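Local coordinates for protein 4-methyl-5(B-hydroxyethyl)-thiazole monophosphate biosynthesis enzyme (Vibrio cholerae O1 biovar El Tor, PDB 3OT1) that is of unknown function but belongs to the DJ-1/PfpI family and may act in thiazole monophosphate biosynthesis, at residues R128-C131 / F135-H138; S141-R146 / C150-Q155; V33-Q38 / A172-L177; V29-R34 / Q184-P189. All blocks are in the same frame, centred on the assembly; numbering follows the deposited sequence. Where two conformers were deposited one is given.

Interaction 1 (R128-C131 / F135-H138); sequences RMTC and FFDH
Cys131 points its thiol into the angle between Phe135 and Phe136, and that sulfur carries much of the contact. SG takes the position between the backbone N and the carbonyl carbon (chi1 63°), from where it reaches two different kinds of surface. On one side it lies against the Phe135 backbone, 3.5 Å from Phe135 O, and packs on Phe135 CB. On the other it meets the rim of the Phe136 ring, with Cys131 SG 3.9 Å from Phe136 CD1 and 81° off the ring normal, a Cys sulfur-aromatic contact made at the edge. The next ring carbon is close to two oxygens, independently of the sulfur: Phe136 CE1 approaches Cys131 O to 3.2 Å, while Thr130 OG1 lies 3.8 Å from the same CE1. The Thr130 side chain lies alongside that of Phe136, with the same heading, and its hydroxyl has its strongest polar partner in Ser145 O. The Phe135 ring turns from Cys131 and brings CD1 over the rim of one face of the His138 imidazole. His138 is held in turn by ND1, which donates to Asp137 OD2 (2.9 Å, 152°) in the plane of the imidazole. Residues 136-138 form a 3-10 turn, with His138 N bonded to Phe135 O at 2.9 Å. Cys131 also touches Pro114 of helix 113-119; both segments belong to the long loop joining that helix to edge strand 149-152 of the DJ-1/PfpI alpha/beta fold.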
loop_
_atom_site.group_PDB
_atom_site.type_symbol
_atom_site.label_atom_id
_atom_site.label_comp_id
_atom_site.label_asym_id
_atom_site.label_seq_id
_atom_site.Cartn_x
_atom_site.Cartn_y
_atom_site.Cartn_z
ATOM N N ARG A 128 -4.025 10.493 24.059
ATOM C CA ARG A 128 -3.673 11.310 22.904
ATOM C C ARG A 128 -3.723 10.429 21.665
ATOM O O ARG A 128 -3.236 9.288 21.690
ATOM C CB ARG A 128 -2.274 11.904 23.051
ATOM C CG ARG A 128 -2.133 12.877 24.187
ATOM C CD ARG A 128 -0.934 13.774 24.055
ATOM N NE ARG A 128 -0.908 14.484 22.770
ATOM C CZ ARG A 128 -1.630 15.567 22.451
ATOM N NH1 ARG A 128 -1.483 16.114 21.243
ATOM N NH2 ARG A 128 -2.483 16.121 23.318
HETATM N N MSE A 129 -4.305 10.955 20.587
HETATM C CA MSE A 129 -4.385 10.229 19.335
HETATM C C MSE A 129 -4.549 11.162 18.177
HETATM O O MSE A 129 -5.045 12.278 18.312
HETATM C CB MSE A 129 -5.523 9.208 19.350
HETATM C CG MSE A 129 -6.905 9.818 19.522
HETATM SE SE MSE A 129 -8.309 8.496 19.656
HETATM C CE MSE A 129 -7.947 7.820 21.408
ATOM N N THR A 130 -4.147 10.645 17.016
ATOM C CA THR A 130 -4.437 11.283 15.745
ATOM C C THR A 130 -5.384 10.386 14.952
ATOM O O THR A 130 -5.778 9.299 15.393
ATOM C CB THR A 130 -3.158 11.613 14.946
ATOM O OG1 THR A 130 -3.464 12.552 13.922
ATOM C CG2 THR A 130 -2.498 10.413 14.319
ATOM N N CYS A 131 -5.798 10.883 13.793
ATOM C CA CYS A 131 -6.694 10.168 12.885
ATOM C C CYS A 131 -6.645 10.878 11.552
ATOM O O CYS A 131 -5.885 11.828 11.382
ATOM C CB CYS A 131 -8.128 10.125 13.437
ATOM S SG CYS A 131 -8.955 11.698 13.634
ATOM N N PHE A 135 -11.502 13.728 9.925
ATOM C CA PHE A 135 -12.186 13.303 11.133
ATOM C C PHE A 135 -11.587 13.884 12.426
ATOM O O PHE A 135 -11.976 13.478 13.521
ATOM C CB PHE A 135 -12.249 11.757 11.198
ATOM C CG PHE A 135 -13.140 11.163 10.155
ATOM C CD1 PHE A 135 -14.496 11.090 10.356
ATOM C CD2 PHE A 135 -12.629 10.741 8.944
ATOM C CE1 PHE A 135 -15.330 10.576 9.383
ATOM C CE2 PHE A 135 -13.463 10.222 7.959
ATOM C CZ PHE A 135 -14.811 10.141 8.174
ATOM N N PHE A 136 -10.684 14.859 12.305
ATOM C CA PHE A 136 -10.076 15.467 13.499
ATOM C C PHE A 136 -11.126 15.965 14.491
ATOM O O PHE A 136 -10.913 15.939 15.703
ATOM C CB PHE A 136 -9.200 16.661 13.115
ATOM C CG PHE A 136 -7.824 16.327 12.573
ATOM C CD1 PHE A 136 -7.188 15.104 12.742
ATOM C CD2 PHE A 136 -7.114 17.356 11.960
ATOM C CE1 PHE A 136 -5.898 14.934 12.231
ATOM C CE2 PHE A 136 -5.852 17.172 11.468
ATOM C CZ PHE A 136 -5.235 15.976 11.628
ATOM N N ASP A 137 -12.250 16.431 13.961
ATOM C CA ASP A 137 -13.294 16.993 14.804
ATOM C C ASP A 137 -13.989 15.975 15.721
ATOM O O ASP A 137 -14.740 16.356 16.615
ATOM C CB ASP A 137 -14.303 17.801 13.964
ATOM C CG ASP A 137 -15.144 16.945 13.017
ATOM O OD1 ASP A 137 -16.167 17.490 12.540
ATOM O OD2 ASP A 137 -14.831 15.767 12.740
ATOM N N HIS A 138 -13.721 14.688 15.511
ATOM C CA HIS A 138 -14.247 13.641 16.375
ATOM C C HIS A 138 -13.424 13.421 17.652
ATOM O O HIS A 138 -13.863 12.735 18.561
ATOM C CB HIS A 138 -14.263 12.314 15.624
ATOM C CG HIS A 138 -15.357 12.194 14.614
ATOM N ND1 HIS A 138 -15.598 13.137 13.638
ATOM C CD2 HIS A 138 -16.260 11.208 14.414
ATOM C CE1 HIS A 138 -16.621 12.749 12.896
ATOM N NE2 HIS A 138 -17.041 11.581 13.348
#

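Interaction 2 (S141-R146 / C150-Q155); sequences SERLSR and CYYATQ
The backbone at 143-146 passes roughly antiparallel to the strand residues 150-152, nearest at Ser145 and Cys150, whose CA atoms are 6.7 Å apart, with no hydrogen bond between the two segments. Strand 149-152 is one of the two outermost strands of the mixed sheet in this DJ-1/PfpI fold, and the loop that leads into it returns along its flank at side-chain distance. Ser145 and Cys150 point at each other. With chi1 at 174°, Cys150 SG swings to the side opposite the backbone N and comes to 3.6 Å from Ser145 CB, while Ser145 OG lies 3.7 Å from Cys150 CB, so each outer atom sits against the other residue's methylene. Ser145 OG is bonded to Gln147, and its backbone pairs with Met129. Further along, Arg143 reaches over to Tyr152. Its chain bends at chi2 and chi3, turning the guanidinium edge toward the phenol oxygen, with the guanidinium and ring planes 88° apart. At 3.8 Å, Arg143 NH2 and Tyr152 OH touch without a hydrogen bond; NH2 donates instead to Gly126 O. NE and NH1 hold the Glu142 carboxylate side-on in a salt bridge and so fix the rotation of the guanidinium: Arg143 NH1 meets Glu142 OE1 on its syn side at 3.0 Å, and Arg143 NE meets Glu142 OE2 at 2.8 Å from above the carboxylate plane.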
loop_
_atom_site.group_PDB
_atom_site.type_symbol
_atom_site.label_atom_id
_atom_site.label_comp_id
_atom_site.label_asym_id
_atom_site.label_seq_id
_atom_site.Cartn_x
_atom_site.Cartn_y
_atom_site.Cartn_z
ATOM N N SER A 141 -10.474 18.034 21.599
ATOM C CA SER A 141 -9.463 18.952 21.108
ATOM C C SER A 141 -8.163 18.905 21.913
ATOM O O SER A 141 -7.083 19.036 21.344
ATOM C CB SER A 141 -10.019 20.383 21.078
ATOM O OG SER A 141 -10.477 20.760 22.369
ATOM N N GLU A 142 -8.270 18.714 23.227
ATOM C CA GLU A 142 -7.099 18.695 24.099
ATOM C C GLU A 142 -6.312 17.387 23.965
ATOM O O GLU A 142 -5.161 17.335 24.369
ATOM C CB GLU A 142 -7.511 18.966 25.562
ATOM C CG GLU A 142 -6.339 19.130 26.547
ATOM C CD GLU A 142 -5.838 17.805 27.118
ATOM O OE1 GLU A 142 -4.676 17.752 27.575
ATOM O OE2 GLU A 142 -6.603 16.814 27.096
ATOM N N ARG A 143 -6.925 16.350 23.385
ATOM C CA ARG A 143 -6.253 15.051 23.178
ATOM C C ARG A 143 -5.795 14.841 21.737
ATOM O O ARG A 143 -5.079 13.884 21.457
ATOM C CB ARG A 143 -7.196 13.909 23.550
ATOM C CG ARG A 143 -7.668 13.880 25.016
ATOM C CD ARG A 143 -6.612 13.314 25.951
ATOM N NE ARG A 143 -5.586 14.282 26.339
ATOM C CZ ARG A 143 -4.411 13.986 26.907
ATOM N NH1 ARG A 143 -3.570 14.971 27.238
ATOM N NH2 ARG A 143 -4.061 12.727 27.164
ATOM N N LEU A 144 -6.229 15.698 20.820
ATOM C CA LEU A 144 -5.890 15.528 19.400
ATOM C C LEU A 144 -4.416 15.809 19.143
ATOM O O LEU A 144 -3.909 16.871 19.487
ATOM C CB LEU A 144 -6.738 16.457 18.528
ATOM C CG LEU A 144 -6.437 16.385 17.018
ATOM C CD1 LEU A 144 -6.778 15.029 16.380
ATOM C CD2 LEU A 144 -7.210 17.534 16.352
ATOM N N SER A 145 -3.747 14.850 18.506
ATOM C CA SER A 145 -2.441 15.041 17.933
ATOM C C SER A 145 -2.567 15.256 16.422
ATOM O O SER A 145 -3.376 14.574 15.761
ATOM C CB SER A 145 -1.611 13.799 18.174
ATOM O OG SER A 145 -0.384 13.898 17.496
ATOM N N ARG A 146 -1.748 16.151 15.876
ATOM C CA ARG A 146 -1.613 16.325 14.433
ATOM C C ARG A 146 -0.325 15.715 13.907
ATOM O O ARG A 146 0.064 15.968 12.770
ATOM C CB ARG A 146 -1.695 17.805 14.048
ATOM C CG ARG A 146 -3.068 18.394 14.320
ATOM C CD ARG A 146 -3.128 19.900 14.113
ATOM N NE ARG A 146 -4.497 20.386 14.277
ATOM C CZ ARG A 146 -5.094 20.584 15.447
ATOM N NH1 ARG A 146 -6.345 21.022 15.480
ATOM N NH2 ARG A 146 -4.454 20.359 16.587
ATOM N N CYS A 150 1.360 9.112 15.948
ATOM C CA CYS A 150 1.258 9.476 17.351
ATOM C C CYS A 150 1.317 8.233 18.247
ATOM O O CYS A 150 0.463 7.337 18.134
ATOM C CB CYS A 150 -0.057 10.207 17.592
ATOM S SG CYS A 150 -0.399 10.580 19.343
ATOM N N TYR A 151 2.296 8.158 19.142
ATOM C CA TYR A 151 2.377 7.113 20.142
ATOM C C TYR A 151 2.032 7.680 21.512
ATOM O O TYR A 151 2.579 8.702 21.918
ATOM C CB TYR A 151 3.771 6.487 20.167
ATOM C CG TYR A 151 3.862 5.359 21.175
ATOM C CD1 TYR A 151 2.968 4.295 21.125
ATOM C CD2 TYR A 151 4.822 5.341 22.176
ATOM C CE1 TYR A 151 3.008 3.251 22.027
ATOM C CE2 TYR A 151 4.887 4.266 23.079
ATOM C CZ TYR A 151 3.966 3.236 22.990
ATOM O OH TYR A 151 3.955 2.185 23.870
ATOM N N TYR A 152 1.097 7.019 22.184
ATOM C CA TYR A 152 0.688 7.375 23.538
ATOM C C TYR A 152 1.008 6.183 24.454
ATOM O O TYR A 152 0.273 5.202 24.530
ATOM C CB TYR A 152 -0.798 7.737 23.574
ATOM C CG TYR A 152 -1.254 8.238 24.904
ATOM C CD1 TYR A 152 -0.817 9.462 25.387
ATOM C CD2 TYR A 152 -2.104 7.483 25.700
ATOM C CE1 TYR A 152 -1.230 9.929 26.631
ATOM C CE2 TYR A 152 -2.524 7.957 26.928
ATOM C CZ TYR A 152 -2.080 9.170 27.385
ATOM O OH TYR A 152 -2.507 9.617 28.622
ATOM N N ALA A 153 2.143 6.273 25.132
ATOM C CA ALA A 153 2.710 5.127 25.822
ATOM C C ALA A 153 1.842 4.645 26.977
ATOM O O ALA A 153 1.755 3.455 27.217
ATOM C CB ALA A 153 4.119 5.445 26.320
ATOM N N THR A 154 1.192 5.572 27.667
ATOM C CA THR A 154 0.413 5.266 28.866
ATOM C C THR A 154 -0.665 4.207 28.630
ATOM O O THR A 154 -0.966 3.409 29.520
ATOM C CB THR A 154 -0.232 6.590 29.435
ATOM O OG1 THR A 154 0.795 7.564 29.688
ATOM C CG2 THR A 154 -1.015 6.326 30.710
ATOM N N GLN A 155 -1.235 4.188 27.429
ATOM C CA GLN A 155 -2.244 3.204 27.071
ATOM C C GLN A 155 -1.789 2.330 25.895
ATOM O O GLN A 155 -2.605 1.691 25.237
ATOM C CB GLN A 155 -3.584 3.881 26.766
ATOM C CG GLN A 155 -4.213 4.535 27.991
ATOM C CD GLN A 155 -5.583 5.085 27.687
ATOM O OE1 GLN A 155 -6.385 4.434 27.030
ATOM N NE2 GLN A 155 -5.870 6.283 28.184
#

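Interaction 3 (V33-Q38 / A172-L177); sequences VRAGFQ and AMIALL
Ala35 and Phe37, on the turn that ends helix 22-34, present a small bump and a broad one to the side of helix 166-178, where Ile174 and Leu177 receive them. The turn is a Schellman motif: Gly36, with positive phi, is the C-prime residue, Gly36 N bonds Val33 O, and Phe37 N bonds Leu32 O. It reverses the chain before strand 38-43 of the alpha/beta sandwich and brings the two side chains close together, Ala35 CB sitting over the centre of one face of the Phe37 ring. The methyl of Ala35 is the smaller bump. It settles against the branched side chain of Ile174, 3.7 Å from Ile174 CG1 and 4.0 Å from Ile174 CG2. The hollow filled by the larger bump lies between Ile174 and Leu177, three residues apart and hence neighbours on one side of the helix. In one of the two Phe37 conformers, to which these ring contacts belong, Phe37 CE2 enters between Ile174 CG1 at 3.9 Å and Leu177 CD1 at 4.0 Å, while Phe37 CZ rests 4.1 Å from Leu177 CB. The ring crosses both aliphatic chains at an angle. Leu32 touches both Phe37 and Ile174, and helix 180-187 adds Val186 against Ala35 and Ala183 against Ile174, which adds to a buried, largely apolar joint. Its tightest point is the end of the isoleucine chain: with CG1 beside the backbone N (chi1 -65°) and chi2 extended, Ile174 CD1 presses to 3.5 Å from Ala35 CB, closer than usual carbon-carbon contact.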
loop_
_atom_site.group_PDB
_atom_site.type_symbol
_atom_site.label_atom_id
_atom_site.label_comp_id
_atom_site.label_asym_id
_atom_site.label_seq_id
_atom_site.Cartn_x
_atom_site.Cartn_y
_atom_site.Cartn_z
ATOM N N VAL A 33 5.371 -8.293 7.725
ATOM C CA VAL A 33 5.942 -9.545 7.263
ATOM C C VAL A 33 7.434 -9.372 6.906
ATOM O O VAL A 33 8.260 -10.248 7.176
ATOM C CB VAL A 33 5.103 -10.130 6.101
ATOM C CG1 VAL A 33 5.836 -11.275 5.446
ATOM C CG2 VAL A 33 3.735 -10.579 6.625
ATOM N N ARG A 34 7.790 -8.238 6.330
ATOM C CA ARG A 34 9.170 -7.931 6.034
ATOM C C ARG A 34 10.048 -7.911 7.275
ATOM O O ARG A 34 11.258 -8.149 7.204
ATOM C CB ARG A 34 9.305 -6.587 5.298
ATOM C CG ARG A 34 8.822 -6.631 3.847
ATOM C CD ARG A 34 8.710 -5.233 3.280
ATOM N NE ARG A 34 8.392 -5.231 1.855
ATOM C CZ ARG A 34 9.190 -4.854 0.863
ATOM N NH1 ARG A 34 10.414 -4.407 1.091
ATOM N NH2 ARG A 34 8.705 -4.916 -0.373
ATOM N N ALA A 35 9.430 -7.560 8.396
ATOM C CA ALA A 35 10.096 -7.498 9.695
ATOM C C ALA A 35 10.115 -8.832 10.417
ATOM O O ALA A 35 10.560 -8.890 11.568
ATOM C CB ALA A 35 9.432 -6.435 10.575
ATOM N N GLY A 36 9.674 -9.906 9.775
ATOM C CA GLY A 36 9.729 -11.232 10.365
ATOM C C GLY A 36 8.560 -11.548 11.275
ATOM O O GLY A 36 8.593 -12.539 12.000
ATOM N N PHE A 37 7.513 -10.723 11.264
ATOM C CA PHE A 37 6.379 -10.958 12.115
ATOM C C PHE A 37 5.426 -11.979 11.432
ATOM O O PHE A 37 5.400 -12.125 10.196
ATOM C CB PHE A 37 5.683 -9.623 12.462
ATOM C CG PHE A 37 6.552 -8.585 13.227
ATOM C CD1 PHE A 37 7.815 -8.874 13.743
ATOM C CD2 PHE A 37 6.040 -7.324 13.469
ATOM C CE1 PHE A 37 8.542 -7.907 14.453
ATOM C CE2 PHE A 37 6.753 -6.358 14.178
ATOM C CZ PHE A 37 8.000 -6.652 14.678
ATOM N N GLN A 38 4.667 -12.688 12.259
ATOM C CA GLN A 38 3.604 -13.555 11.786
ATOM C C GLN A 38 2.304 -12.779 11.854
ATOM O O GLN A 38 1.833 -12.446 12.938
ATOM C CB GLN A 38 3.516 -14.810 12.656
ATOM C CG GLN A 38 4.724 -15.757 12.528
ATOM C CD GLN A 38 4.814 -16.442 11.160
ATOM O OE1 GLN A 38 5.820 -16.321 10.445
ATOM N NE2 GLN A 38 3.753 -17.148 10.783
ATOM N N ALA A 172 6.842 2.364 12.483
ATOM C CA ALA A 172 6.817 2.732 13.903
ATOM C C ALA A 172 6.362 1.552 14.758
ATOM O O ALA A 172 6.888 1.336 15.851
ATOM C CB ALA A 172 5.883 3.914 14.116
HETATM N N MSE A 173 5.392 0.782 14.271
HETATM C CA MSE A 173 4.984 -0.430 14.975
HETATM C C MSE A 173 6.157 -1.379 15.162
HETATM O O MSE A 173 6.361 -1.915 16.245
HETATM C CB MSE A 173 3.892 -1.183 14.219
HETATM C CG MSE A 173 2.503 -0.610 14.227
HETATM SE SE MSE A 173 1.223 -1.765 13.386
HETATM C CE MSE A 173 1.495 -2.906 14.504
ATOM N N ILE A 174 6.922 -1.593 14.111
ATOM C CA ILE A 174 8.111 -2.436 14.212
ATOM C C ILE A 174 9.089 -1.887 15.238
ATOM O O ILE A 174 9.628 -2.644 16.063
ATOM C CB ILE A 174 8.799 -2.612 12.851
ATOM C CG1 ILE A 174 7.899 -3.368 11.871
ATOM C CG2 ILE A 174 10.128 -3.368 12.997
ATOM C CD1 ILE A 174 8.286 -3.136 10.397
ATOM N N ALA A 175 9.340 -0.583 15.183
ATOM C CA ALA A 175 10.269 0.036 16.126
ATOM C C ALA A 175 9.817 -0.219 17.572
ATOM O O ALA A 175 10.653 -0.563 18.430
ATOM C CB ALA A 175 10.425 1.507 15.842
ATOM N N LEU A 176 8.522 -0.072 17.844
ATOM C CA LEU A 176 7.987 -0.282 19.194
ATOM C C LEU A 176 8.070 -1.727 19.627
ATOM O O LEU A 176 8.385 -2.024 20.781
ATOM C CB LEU A 176 6.533 0.196 19.268
ATOM C CG LEU A 176 6.354 1.706 19.210
ATOM C CD1 LEU A 176 4.929 2.070 18.912
ATOM C CD2 LEU A 176 6.816 2.379 20.503
ATOM N N LEU A 177 7.754 -2.640 18.722
ATOM C CA LEU A 177 7.647 -4.068 19.075
ATOM C C LEU A 177 8.998 -4.780 19.093
ATOM O O LEU A 177 9.190 -5.720 19.855
ATOM C CB LEU A 177 6.711 -4.785 18.116
ATOM C CG LEU A 177 5.233 -4.414 18.248
ATOM C CD1 LEU A 177 4.433 -4.938 17.081
ATOM C CD2 LEU A 177 4.685 -4.912 19.574
#

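Interaction 4 (V29-R34 / Q184-P189); sequences VDTLVR and QHVAAP
The C-terminal part of helix 22-34 packs here against the end of helix 180-187 and the 3-10 turn that follows, at the dimer interface of this DJ-1 superfamily protein. Val186 fills the apolar half. Its CG1, anti to the backbone N (chi1 170°), lies 3.9 Å from Arg34 CB and also touches Thr31, while Val186 CG2 rests 3.8 Å from Arg34 O. Past this methyl contact the Arg34 chain runs out extended from CG to NE, and the guanidinium crosses to the other helix through water. Arg34 NH1 donates to two waters, both at the edge of the guanidinium and in its plane: one passes the link on to Pro189 O, the other to Val186 O, each water donating to its carbonyl at 2.8 Å. One turn back on its own helix, Asp30 OD1 accepts from Arg34 NE in a salt bridge at 2.8 Å (149°), on the syn side of the carboxylate. Arg34 NH2 makes a salt bridge to an acidic side chain of the neighbouring subunit, which also hydrogen-bonds Pro189 O through a polar side chain. With every guanidinium nitrogen engaged, the group is held in its plane, and its charge is probably offset by carboxylates of both subunits, although a basic side chain of the neighbouring subunit also lies close.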
loop_
_atom_site.group_PDB
_atom_site.type_symbol
_atom_site.label_atom_id
_atom_site.label_comp_id
_atom_site.label_asym_id
_atom_site.label_seq_id
_atom_site.Cartn_x
_atom_site.Cartn_y
_atom_site.Cartn_z
ATOM N N VAL A 29 0.296 -5.169 6.527
ATOM C CA VAL A 29 0.624 -6.583 6.528
ATOM C C VAL A 29 2.015 -6.825 5.926
ATOM O O VAL A 29 2.841 -7.509 6.499
ATOM C CB VAL A 29 -0.449 -7.396 5.767
ATOM C CG1 VAL A 29 0.011 -8.825 5.585
ATOM C CG2 VAL A 29 -1.799 -7.337 6.512
ATOM N N ASP A 30 2.239 -6.266 4.745
ATOM C CA ASP A 30 3.488 -6.483 4.005
ATOM C C ASP A 30 4.674 -6.002 4.842
ATOM O O ASP A 30 5.657 -6.724 5.029
ATOM C CB ASP A 30 3.364 -5.758 2.651
ATOM C CG ASP A 30 4.520 -5.923 1.721
ATOM O OD1 ASP A 30 5.681 -6.018 2.128
ATOM O OD2 ASP A 30 4.203 -5.922 0.503
ATOM N N THR A 31 4.596 -4.788 5.360
ATOM C CA THR A 31 5.706 -4.231 6.121
ATOM C C THR A 31 6.020 -5.070 7.345
ATOM O O THR A 31 7.187 -5.333 7.654
ATOM C CB THR A 31 5.436 -2.754 6.485
ATOM O OG1 THR A 31 5.208 -2.014 5.278
ATOM C CG2 THR A 31 6.608 -2.119 7.206
ATOM N N LEU A 32 4.995 -5.517 8.051
ATOM C CA LEU A 32 5.243 -6.355 9.217
ATOM C C LEU A 32 5.808 -7.719 8.842
ATOM O O LEU A 32 6.663 -8.228 9.568
ATOM C CB LEU A 32 3.957 -6.493 10.035
ATOM C CG LEU A 32 3.452 -5.217 10.702
ATOM C CD1 LEU A 32 2.025 -5.387 11.222
ATOM C CD2 LEU A 32 4.402 -4.815 11.808
ATOM N N VAL A 33 5.371 -8.293 7.725
ATOM C CA VAL A 33 5.942 -9.545 7.263
ATOM C C VAL A 33 7.434 -9.372 6.906
ATOM O O VAL A 33 8.260 -10.248 7.176
ATOM C CB VAL A 33 5.103 -10.130 6.101
ATOM C CG1 VAL A 33 5.836 -11.275 5.446
ATOM C CG2 VAL A 33 3.735 -10.579 6.625
ATOM N N ARG A 34 7.790 -8.238 6.330
ATOM C CA ARG A 34 9.170 -7.931 6.034
ATOM C C ARG A 34 10.048 -7.911 7.275
ATOM O O ARG A 34 11.258 -8.149 7.204
ATOM C CB ARG A 34 9.305 -6.587 5.298
ATOM C CG ARG A 34 8.822 -6.631 3.847
ATOM C CD ARG A 34 8.710 -5.233 3.280
ATOM N NE ARG A 34 8.392 -5.231 1.855
ATOM C CZ ARG A 34 9.190 -4.854 0.863
ATOM N NH1 ARG A 34 10.414 -4.407 1.091
ATOM N NH2 ARG A 34 8.705 -4.916 -0.373
ATOM N N GLN A 184 14.767 0.132 11.065
ATOM C CA GLN A 184 15.657 0.801 10.101
ATOM C C GLN A 184 16.064 -0.140 8.980
ATOM O O GLN A 184 16.122 0.267 7.811
ATOM C CB GLN A 184 16.905 1.324 10.787
ATOM C CG GLN A 184 16.646 2.472 11.731
ATOM C CD GLN A 184 17.892 2.811 12.553
ATOM O OE1 GLN A 184 18.561 1.921 13.104
ATOM N NE2 GLN A 184 18.210 4.082 12.631
ATOM N N HIS A 185 16.364 -1.392 9.312
ATOM C CA HIS A 185 16.766 -2.349 8.311
ATOM C C HIS A 185 15.625 -2.663 7.366
ATOM O O HIS A 185 15.859 -2.830 6.171
ATOM C CB HIS A 185 17.305 -3.628 8.966
ATOM C CG HIS A 185 18.709 -3.503 9.484
ATOM N ND1 HIS A 185 19.794 -4.042 8.828
ATOM C CD2 HIS A 185 19.208 -2.854 10.561
ATOM C CE1 HIS A 185 20.891 -3.782 9.513
ATOM N NE2 HIS A 185 20.569 -3.049 10.560
ATOM N N VAL A 186 14.392 -2.730 7.871
ATOM C CA VAL A 186 13.227 -2.979 7.034
ATOM C C VAL A 186 12.910 -1.748 6.173
ATOM O O VAL A 186 12.511 -1.862 5.011
ATOM C CB VAL A 186 12.024 -3.405 7.916
ATOM C CG1 VAL A 186 10.707 -3.430 7.106
ATOM C CG2 VAL A 186 12.320 -4.754 8.557
ATOM N N ALA A 187 13.095 -0.563 6.739
ATOM C CA ALA A 187 12.794 0.666 6.011
ATOM C C ALA A 187 13.721 0.933 4.837
ATOM O O ALA A 187 13.295 1.485 3.830
ATOM C CB ALA A 187 12.830 1.881 6.968
ATOM N N ALA A 188 14.984 0.581 4.944
ATOM C CA ALA A 188 15.959 1.014 3.955
ATOM C C ALA A 188 15.555 0.618 2.517
ATOM O O ALA A 188 15.550 1.472 1.611
ATOM C CB ALA A 188 17.360 0.492 4.328
ATOM N N PRO A 189 15.170 -0.641 2.276
ATOM C CA PRO A 189 14.753 -1.028 0.903
ATOM C C PRO A 189 13.459 -0.475 0.392
ATOM O O PRO A 189 13.089 -0.717 -0.760
ATOM C CB PRO A 189 14.536 -2.543 1.021
ATOM C CG PRO A 189 15.216 -2.937 2.207
ATOM C CD PRO A 189 15.223 -1.807 3.163
HETATM O O HOH W 1 11.680 -3.045 -1.320
HETATM O O HOH W 2 11.922 -4.148 3.521
#

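Overall arrangement
Interactions 1 and 2 follow each other along the chain, both inside the loop closed by interactions 3 and 4. Their centres are 9 Å apart, and backbone bonds from Met129 to Arg143 and Ser145 join them beside edge strand 149-152. Interactions 3 and 4 start from the same end of helix 22-34, share Val33 and Arg34, and lie 7 Å apart between centres, packing against the consecutive helices 166-178 and 180-187. Interaction 1 lies across the chain's centre from both, with its centre 25 Å from that of interaction 3. Tyr151 touching Leu176 connects interactions 2 and 3. The first pair thus organises a loop at one sheet edge; the second gathers helices from both ends of the chain near the partner subunit.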